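Local coordinates for protein CRISPR system CMR subunit Cmr7 1 (Sulfolobus solfataricus, PDB 2X5Q) that belongs to the Cmr7 family and, possibly as a homodimer, forms part of the crRNA-carrying Cmr ribonucleoprotein complex of CRISPR antiviral defence, at residues E66-T74 and N117-K125; P77-L85 and E183-I191. All blocks are in the same frame, centred on the assembly; numbering follows the deposited sequence.

Interaction 1. Residues E66-T74 and N117-K125; sequences ESTGELVPT and NITFSLPIK
L71 and I124 form a single beta bridge, with CA atoms 4.6 Å apart, where the 62-65/70-73 hairpin meets residues 123-125. The two strand segments run at 89° to each other, and the pairing goes no further. L71 supplies both backbone groups: its N donates to P123 O at 2.8 Å and nearly straight (167°), and its O accepts from K125 N at 3.1 Å. This is the bond pattern of a parallel bridge. I124 CA, held between those two bonds, adds a CA-H...O contact to L71 O.

The L71 side chain slants across P123. With CG anti to the carbonyl carbon (chi1 -60°), CB and CG lie close to P123 O, while CD1 reaches the proline ring at CD, 3.8 Å away. The same methyl touches L122 CB at 4.0 Å. F13 packs against both leucines, and F75 of the second subunit also packs on L122.

On the other side of the bridge, E70 and K125 lie side by side and point the same way. The extended lysine chain passes along the carboxylate, bringing CD to 3.3 Å from E70 OE2, but NZ stays 4.9 Å from that oxygen. T68 OG1 donates to E70 OE1 from above the carboxylate plane, at 2.9 Å.

Two backbone bonds therefore fix the crossing, and leucine-proline packing backs them. The opposite charges of E70 and K125 probably attract only at a distance, since the carboxylate lies against the lysine's methylenes and NZ is carried past it.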
loop_
_atom_site.group_PDB
_atom_site.type_symbol
_atom_site.label_atom_id
_atom_site.label_comp_id
_atom_site.label_asym_id
_atom_site.label_seq_id
_atom_site.Cartn_x
_atom_site.Cartn_y
_atom_site.Cartn_z
ATOM N N GLU A 66 4.817 2.378 16.718
ATOM C CA GLU A 66 4.161 3.260 17.678
ATOM C C GLU A 66 5.102 4.192 18.440
ATOM O O GLU A 66 4.747 5.332 18.698
ATOM C CB GLU A 66 3.301 2.495 18.683
ATOM C CG GLU A 66 2.344 3.473 19.377
ATOM C CD GLU A 66 1.190 2.813 20.098
ATOM O OE1 GLU A 66 0.744 1.728 19.655
ATOM O OE2 GLU A 66 0.732 3.405 21.108
ATOM N N SER A 67 6.280 3.706 18.797
ATOM C CA SER A 67 7.232 4.527 19.528
ATOM C C SER A 67 7.785 5.688 18.702
ATOM O O SER A 67 7.962 6.772 19.240
ATOM C CB SER A 67 8.374 3.678 20.053
ATOM O OG SER A 67 8.919 2.924 18.995
ATOM N N THR A 68 8.057 5.468 17.413
ATOM C CA THR A 68 8.628 6.531 16.570
ATOM C C THR A 68 7.573 7.426 15.937
ATOM O O THR A 68 7.842 8.607 15.690
ATOM C CB THR A 68 9.531 5.988 15.440
ATOM O OG1 THR A 68 8.760 5.184 14.541
ATOM C CG2 THR A 68 10.721 5.194 16.001
ATOM N N GLY A 69 6.395 6.857 15.672
ATOM C CA GLY A 69 5.282 7.569 15.051
ATOM C C GLY A 69 5.247 7.446 13.536
ATOM O O GLY A 69 4.407 8.056 12.878
ATOM N N GLU A 70 6.161 6.638 12.991
ATOM C CA GLU A 70 6.318 6.459 11.554
ATOM C C GLU A 70 5.486 5.283 11.067
ATOM O O GLU A 70 5.511 4.199 11.656
ATOM C CB GLU A 70 7.781 6.187 11.219
ATOM C CG GLU A 70 8.718 7.347 11.584
ATOM C CD GLU A 70 10.156 6.918 11.734
ATOM O OE1 GLU A 70 10.426 5.773 12.187
ATOM O OE2 GLU A 70 11.033 7.731 11.401
ATOM N N LEU A 71 4.760 5.509 9.979
ATOM C CA LEU A 71 4.044 4.443 9.296
ATOM C C LEU A 71 5.007 3.570 8.487
ATOM O O LEU A 71 5.971 4.067 7.889
ATOM C CB LEU A 71 3.018 5.038 8.350
ATOM C CG LEU A 71 1.927 5.930 8.967
ATOM C CD1 LEU A 71 1.309 6.827 7.883
ATOM C CD2 LEU A 71 0.887 5.069 9.619
ATOM N N VAL A 72 4.707 2.275 8.450
ATOM C CA VAL A 72 5.533 1.293 7.757
ATOM C C VAL A 72 4.696 0.472 6.786
ATOM O O VAL A 72 3.712 -0.151 7.190
ATOM C CB VAL A 72 6.208 0.332 8.749
ATOM C CG1 VAL A 72 7.026 -0.724 7.986
ATOM C CG2 VAL A 72 7.103 1.120 9.722
ATOM N N PRO A 73 5.091 0.450 5.505
ATOM C CA PRO A 73 4.330 -0.363 4.558
ATOM C C PRO A 73 4.635 -1.838 4.799
ATOM O O PRO A 73 5.794 -2.233 4.807
ATOM C CB PRO A 73 4.840 0.117 3.193
ATOM C CG PRO A 73 6.240 0.569 3.454
ATOM C CD PRO A 73 6.225 1.141 4.855
ATOM N N THR A 74 3.598 -2.625 5.034
ATOM C CA THR A 74 3.743 -4.025 5.403
ATOM C C THR A 74 3.385 -4.996 4.284
ATOM O O THR A 74 3.691 -6.196 4.369
ATOM C CB THR A 74 2.896 -4.341 6.625
ATOM O OG1 THR A 74 1.507 -4.278 6.281
ATOM C CG2 THR A 74 3.195 -3.324 7.740
ATOM N N ASN A 117 -10.471 17.002 -5.166
ATOM C CA ASN A 117 -9.148 16.426 -5.079
ATOM C C ASN A 117 -8.486 16.860 -3.794
ATOM O O ASN A 117 -8.657 18.010 -3.373
ATOM C CB ASN A 117 -8.323 16.884 -6.276
ATOM C CG ASN A 117 -8.937 16.465 -7.582
ATOM O OD1 ASN A 117 -9.344 15.324 -7.737
ATOM N ND2 ASN A 117 -9.026 17.394 -8.529
ATOM N N ILE A 118 -7.732 15.935 -3.198
ATOM C CA ILE A 118 -7.018 16.146 -1.952
ATOM C C ILE A 118 -5.524 15.918 -2.163
ATOM O O ILE A 118 -5.133 14.946 -2.802
ATOM C CB ILE A 118 -7.520 15.169 -0.853
ATOM C CG1 ILE A 118 -9.017 15.413 -0.580
ATOM C CG2 ILE A 118 -6.722 15.315 0.435
ATOM C CD1 ILE A 118 -9.550 14.703 0.623
ATOM N N THR A 119 -4.712 16.846 -1.655
ATOM C CA THR A 119 -3.274 16.633 -1.480
ATOM C C THR A 119 -3.012 16.425 0.014
ATOM O O THR A 119 -3.502 17.200 0.862
ATOM C CB THR A 119 -2.469 17.812 -2.001
ATOM O OG1 THR A 119 -2.633 17.899 -3.422
ATOM C CG2 THR A 119 -0.987 17.655 -1.674
ATOM N N PHE A 120 -2.293 15.360 0.344
ATOM C CA PHE A 120 -1.993 15.069 1.743
ATOM C C PHE A 120 -0.663 14.352 1.909
ATOM O O PHE A 120 -0.189 13.673 0.991
ATOM C CB PHE A 120 -3.128 14.287 2.417
ATOM C CG PHE A 120 -3.216 12.842 2.018
ATOM C CD1 PHE A 120 -2.828 11.839 2.894
ATOM C CD2 PHE A 120 -3.744 12.479 0.789
ATOM C CE1 PHE A 120 -2.929 10.517 2.534
ATOM C CE2 PHE A 120 -3.859 11.166 0.434
ATOM C CZ PHE A 120 -3.437 10.172 1.302
ATOM N N SER A 121 -0.069 14.518 3.087
ATOM C CA SER A 121 1.207 13.872 3.405
ATOM C C SER A 121 1.080 12.881 4.575
ATOM O O SER A 121 0.320 13.119 5.509
ATOM C CB SER A 121 2.250 14.936 3.732
ATOM O OG SER A 121 2.530 15.723 2.589
ATOM N N LEU A 122 1.855 11.794 4.502
ATOM C CA LEU A 122 1.921 10.739 5.514
ATOM C C LEU A 122 3.310 10.722 6.130
ATOM O O LEU A 122 4.273 10.864 5.401
ATOM C CB LEU A 122 1.739 9.370 4.853
ATOM C CG LEU A 122 0.541 9.203 3.925
ATOM C CD1 LEU A 122 0.722 7.965 3.075
ATOM C CD2 LEU A 122 -0.756 9.162 4.743
ATOM N N PRO A 123 3.416 10.490 7.457
ATOM C CA PRO A 123 4.707 10.261 8.119
ATOM C C PRO A 123 5.200 8.810 7.973
ATOM O O PRO A 123 4.643 7.915 8.611
ATOM C CB PRO A 123 4.399 10.577 9.586
ATOM C CG PRO A 123 2.947 10.258 9.749
ATOM C CD PRO A 123 2.291 10.426 8.414
ATOM N N ILE A 124 6.238 8.593 7.152
ATOM C CA ILE A 124 6.743 7.231 6.854
ATOM C C ILE A 124 8.196 6.968 7.269
ATOM O O ILE A 124 8.973 7.900 7.453
ATOM C CB ILE A 124 6.652 6.916 5.365
ATOM C CG1 ILE A 124 7.428 7.967 4.551
ATOM C CG2 ILE A 124 5.196 6.840 4.944
ATOM C CD1 ILE A 124 7.971 7.449 3.219
ATOM N N LYS A 125 8.542 5.693 7.414
ATOM C CA LYS A 125 9.935 5.247 7.574
ATOM C C LYS A 125 9.967 3.852 8.172
ATOM O O LYS A 125 9.314 2.944 7.644
ATOM C CB LYS A 125 10.765 6.208 8.437
ATOM C CG LYS A 125 12.145 5.677 8.822
ATOM C CD LYS A 125 13.130 6.808 9.069
ATOM C CE LYS A 125 14.426 6.304 9.684
ATOM N NZ LYS A 125 15.528 7.278 9.429
#

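Interaction 2. Residues P77-L85 and E183-I191; sequences PCDYVKGIL and EEIFNYYSI
K82 reaches from strand 80-86 to the end of helix 172-185, touching I185, F186 and N187 on its way. Its CB sits 3.8 Å from F186 CD1, and CG comes next to the N187 carbonyl, 3.9 Å from O. CD lies 3.3 Å from I185 O, with I185 CG2 its second neighbour; there the chain bends (chi3 -143°), and CE comes to 3.2 Å from I185 O, with N187 O next. NZ donates a hydrogen bond to I185 O at 2.6 Å, in the carbonyl plane. N187 N also donates to I185 O, closing an inverse gamma turn centred on F186, so one carbonyl holds both the lysine and the turn. The helix end probably favours the positive charge. A water takes further bonds from NZ and N187 ND2 and links them to Y80 OH.

Farther along, Y189 turns its edge to one face of Y80, a T-shaped pair with centroids 5.0 Å apart and planes at 79°. A second water joins their hydroxyls. On the backbone of the same pair, Y189 N donates to Y80 O at 2.9 Å.

Strand 80-86 belongs to the mixed sheet, between 11-15 and 52-60, whereas strand 188-193 pairs with 139-144. F186 packs on L53 and I56 of strand 52-60, I84 faces helix 148-162, and D79, hydrogen-bonded to T74, forms a salt bridge with K105 of the second subunit.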
loop_
_atom_site.group_PDB
_atom_site.type_symbol
_atom_site.label_atom_id
_atom_site.label_comp_id
_atom_site.label_asym_id
_atom_site.label_seq_id
_atom_site.Cartn_x
_atom_site.Cartn_y
_atom_site.Cartn_z
ATOM N N PRO A 77 -2.667 -6.428 3.087
ATOM C CA PRO A 77 -3.855 -5.562 2.989
ATOM C C PRO A 77 -4.791 -5.608 4.201
ATOM O O PRO A 77 -5.644 -4.717 4.357
ATOM C CB PRO A 77 -4.581 -6.097 1.744
ATOM C CG PRO A 77 -4.111 -7.477 1.581
ATOM C CD PRO A 77 -2.693 -7.506 2.088
ATOM N N CYS A 78 -4.643 -6.629 5.039
ATOM C CA CYS A 78 -5.393 -6.706 6.285
ATOM C C CYS A 78 -4.781 -5.830 7.407
ATOM O O CYS A 78 -5.407 -5.649 8.460
ATOM C CB CYS A 78 -5.526 -8.160 6.738
ATOM S SG CYS A 78 -6.489 -9.260 5.579
ATOM N N ASP A 79 -3.577 -5.291 7.190
ATOM C CA ASP A 79 -3.021 -4.271 8.094
ATOM C C ASP A 79 -3.604 -2.915 7.745
ATOM O O ASP A 79 -3.828 -2.619 6.562
ATOM C CB ASP A 79 -1.499 -4.177 7.990
ATOM C CG ASP A 79 -0.781 -5.376 8.590
ATOM O OD1 ASP A 79 -1.389 -6.138 9.381
ATOM O OD2 ASP A 79 0.411 -5.546 8.266
ATOM N N TYR A 80 -3.855 -2.097 8.770
ATOM C CA TYR A 80 -4.244 -0.711 8.565
ATOM C C TYR A 80 -3.888 0.162 9.757
ATOM O O TYR A 80 -3.749 -0.310 10.904
ATOM C CB TYR A 80 -5.746 -0.557 8.263
ATOM C CG TYR A 80 -6.640 -1.254 9.258
ATOM C CD1 TYR A 80 -6.970 -0.666 10.477
ATOM C CD2 TYR A 80 -7.135 -2.521 8.992
ATOM C CE1 TYR A 80 -7.788 -1.326 11.406
ATOM C CE2 TYR A 80 -7.945 -3.173 9.896
ATOM C CZ TYR A 80 -8.267 -2.583 11.103
ATOM O OH TYR A 80 -9.071 -3.277 11.982
ATOM N N VAL A 81 -3.769 1.451 9.470
ATOM C CA VAL A 81 -3.732 2.467 10.511
ATOM C C VAL A 81 -4.787 3.498 10.095
ATOM O O VAL A 81 -4.891 3.829 8.926
ATOM C CB VAL A 81 -2.335 3.095 10.639
ATOM C CG1 VAL A 81 -2.285 4.104 11.817
ATOM C CG2 VAL A 81 -1.262 1.995 10.806
ATOM N N LYS A 82 -5.588 3.965 11.045
ATOM C CA LYS A 82 -6.562 5.019 10.780
ATOM C C LYS A 82 -6.086 6.346 11.364
ATOM O O LYS A 82 -5.276 6.385 12.296
ATOM C CB LYS A 82 -7.919 4.645 11.368
ATOM C CG LYS A 82 -8.465 3.290 10.847
ATOM C CD LYS A 82 -9.822 2.978 11.422
ATOM C CE LYS A 82 -9.995 1.499 11.705
ATOM N NZ LYS A 82 -11.366 1.216 12.233
ATOM N N GLY A 83 -6.565 7.433 10.773
ATOM C CA GLY A 83 -6.241 8.762 11.234
ATOM C C GLY A 83 -7.169 9.802 10.645
ATOM O O GLY A 83 -8.113 9.495 9.878
ATOM N N ILE A 84 -6.928 11.043 11.027
ATOM C CA ILE A 84 -7.721 12.138 10.506
ATOM C C ILE A 84 -6.839 12.906 9.555
ATOM O O ILE A 84 -5.601 12.810 9.617
ATOM C CB ILE A 84 -8.295 13.044 11.615
ATOM C CG1 ILE A 84 -7.197 13.582 12.540
ATOM C CG2 ILE A 84 -9.373 12.287 12.408
ATOM C CD1 ILE A 84 -7.706 14.625 13.502
ATOM N N LEU A 85 -7.489 13.643 8.662
ATOM C CA LEU A 85 -6.809 14.507 7.744
ATOM C C LEU A 85 -7.146 15.929 8.142
ATOM O O LEU A 85 -8.328 16.310 8.217
ATOM C CB LEU A 85 -7.255 14.242 6.314
ATOM C CG LEU A 85 -6.760 12.953 5.669
ATOM C CD1 LEU A 85 -7.576 12.669 4.410
ATOM C CD2 LEU A 85 -5.242 13.014 5.361
ATOM N N GLU A 183 -13.278 5.881 20.524
ATOM C CA GLU A 183 -13.018 4.561 21.065
ATOM C C GLU A 183 -13.434 3.438 20.097
ATOM O O GLU A 183 -12.720 2.450 19.972
ATOM C CB GLU A 183 -13.697 4.396 22.434
ATOM C CG GLU A 183 -13.383 3.080 23.140
ATOM C CD GLU A 183 -11.898 2.731 23.176
ATOM O OE1 GLU A 183 -11.035 3.641 23.113
ATOM O OE2 GLU A 183 -11.594 1.528 23.258
ATOM N N GLU A 184 -14.554 3.625 19.394
ATOM C CA GLU A 184 -15.041 2.667 18.390
ATOM C C GLU A 184 -14.114 2.528 17.198
ATOM O O GLU A 184 -13.816 1.428 16.749
ATOM C CB GLU A 184 -16.408 3.093 17.832
ATOM C CG GLU A 184 -17.594 2.788 18.710
ATOM C CD GLU A 184 -18.874 3.536 18.293
ATOM O OE1 GLU A 184 -18.862 4.349 17.320
ATOM O OE2 GLU A 184 -19.902 3.329 18.971
ATOM N N ILE A 185 -13.712 3.665 16.651
ATOM C CA ILE A 185 -13.080 3.705 15.337
ATOM C C ILE A 185 -11.602 3.353 15.317
ATOM O O ILE A 185 -11.167 2.609 14.458
ATOM C CB ILE A 185 -13.236 5.115 14.694
ATOM C CG1 ILE A 185 -14.707 5.405 14.411
ATOM C CG2 ILE A 185 -12.429 5.238 13.405
ATOM C CD1 ILE A 185 -14.962 6.885 14.263
ATOM N N PHE A 186 -10.824 3.919 16.231
ATOM C CA PHE A 186 -9.376 3.993 16.022
ATOM C C PHE A 186 -8.597 2.786 16.545
ATOM O O PHE A 186 -7.677 2.910 17.358
ATOM C CB PHE A 186 -8.833 5.312 16.563
ATOM C CG PHE A 186 -9.257 6.483 15.745
ATOM C CD1 PHE A 186 -8.748 6.666 14.475
ATOM C CD2 PHE A 186 -10.220 7.363 16.208
ATOM C CE1 PHE A 186 -9.153 7.738 13.701
ATOM C CE2 PHE A 186 -10.617 8.431 15.434
ATOM C CZ PHE A 186 -10.087 8.615 14.185
ATOM N N ASN A 187 -8.979 1.619 16.048
ATOM C CA ASN A 187 -8.135 0.443 16.106
ATOM C C ASN A 187 -7.075 0.561 15.010
ATOM O O ASN A 187 -7.287 1.237 13.993
ATOM C CB ASN A 187 -8.947 -0.818 15.876
ATOM C CG ASN A 187 -10.156 -0.903 16.755
ATOM O OD1 ASN A 187 -10.108 -0.550 17.931
ATOM N ND2 ASN A 187 -11.260 -1.393 16.195
ATOM N N TYR A 188 -5.939 -0.085 15.221
ATOM C CA TYR A 188 -4.824 -0.008 14.291
ATOM C C TYR A 188 -3.863 -1.176 14.494
ATOM O O TYR A 188 -3.975 -1.948 15.461
ATOM C CB TYR A 188 -4.080 1.330 14.430
ATOM C CG TYR A 188 -3.465 1.583 15.806
ATOM C CD1 TYR A 188 -2.122 1.354 16.041
ATOM C CD2 TYR A 188 -4.234 2.051 16.861
ATOM C CE1 TYR A 188 -1.548 1.580 17.307
ATOM C CE2 TYR A 188 -3.678 2.293 18.119
ATOM C CZ TYR A 188 -2.335 2.051 18.332
ATOM O OH TYR A 188 -1.784 2.266 19.568
ATOM N N TYR A 189 -2.947 -1.325 13.543
ATOM C CA TYR A 189 -1.921 -2.358 13.606
ATOM C C TYR A 189 -0.587 -1.675 13.864
ATOM O O TYR A 189 -0.225 -0.720 13.172
ATOM C CB TYR A 189 -1.887 -3.174 12.311
ATOM C CG TYR A 189 -3.013 -4.173 12.234
ATOM C CD1 TYR A 189 -2.794 -5.513 12.507
ATOM C CD2 TYR A 189 -4.313 -3.766 11.911
ATOM C CE1 TYR A 189 -3.835 -6.433 12.455
ATOM C CE2 TYR A 189 -5.354 -4.686 11.854
ATOM C CZ TYR A 189 -5.104 -6.005 12.128
ATOM O OH TYR A 189 -6.117 -6.903 12.088
ATOM N N SER A 190 0.104 -2.111 14.907
ATOM C CA SER A 190 1.436 -1.589 15.188
ATOM C C SER A 190 2.447 -2.678 14.927
ATOM O O SER A 190 2.159 -3.863 15.104
ATOM C CB SER A 190 1.559 -1.063 16.617
ATOM O OG SER A 190 1.704 -2.092 17.543
ATOM N N ILE A 191 3.623 -2.268 14.479
ATOM C CA ILE A 191 4.682 -3.189 14.122
ATOM C C ILE A 191 5.837 -2.979 15.086
ATOM O O ILE A 191 6.158 -1.843 15.445
ATOM C CB ILE A 191 5.097 -3.016 12.641
ATOM C CG1 ILE A 191 6.171 -4.030 12.243
ATOM C CG2 ILE A 191 5.529 -1.579 12.341
ATOM C CD1 ILE A 191 6.306 -4.177 10.732
HETATM O O HOH W 1 -9.147 -5.967 11.803
HETATM O O HOH W 2 -11.032 -1.632 13.353
#

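How the interactions relate
The centres of interactions 1 and 2 lie about 12 Å apart, and their segments alternate along the chain: 66-74, 77-85, 117-125, 183-191. Strands 70-73 and 80-86 follow one another directly, while 80-86 and 117-123 both flank strand 11-15 in the mixed sheet. The two contacts also touch. E66 OE1 and Y188 OH are 2.6 Å apart, a probable hydrogen bond; L71 packs on V81, and F120 on L85. The early hairpin, the central sheet and the C-terminal strand are thus joined within one compact fold, and both contacts reach the second subunit, consistent with a homodimer.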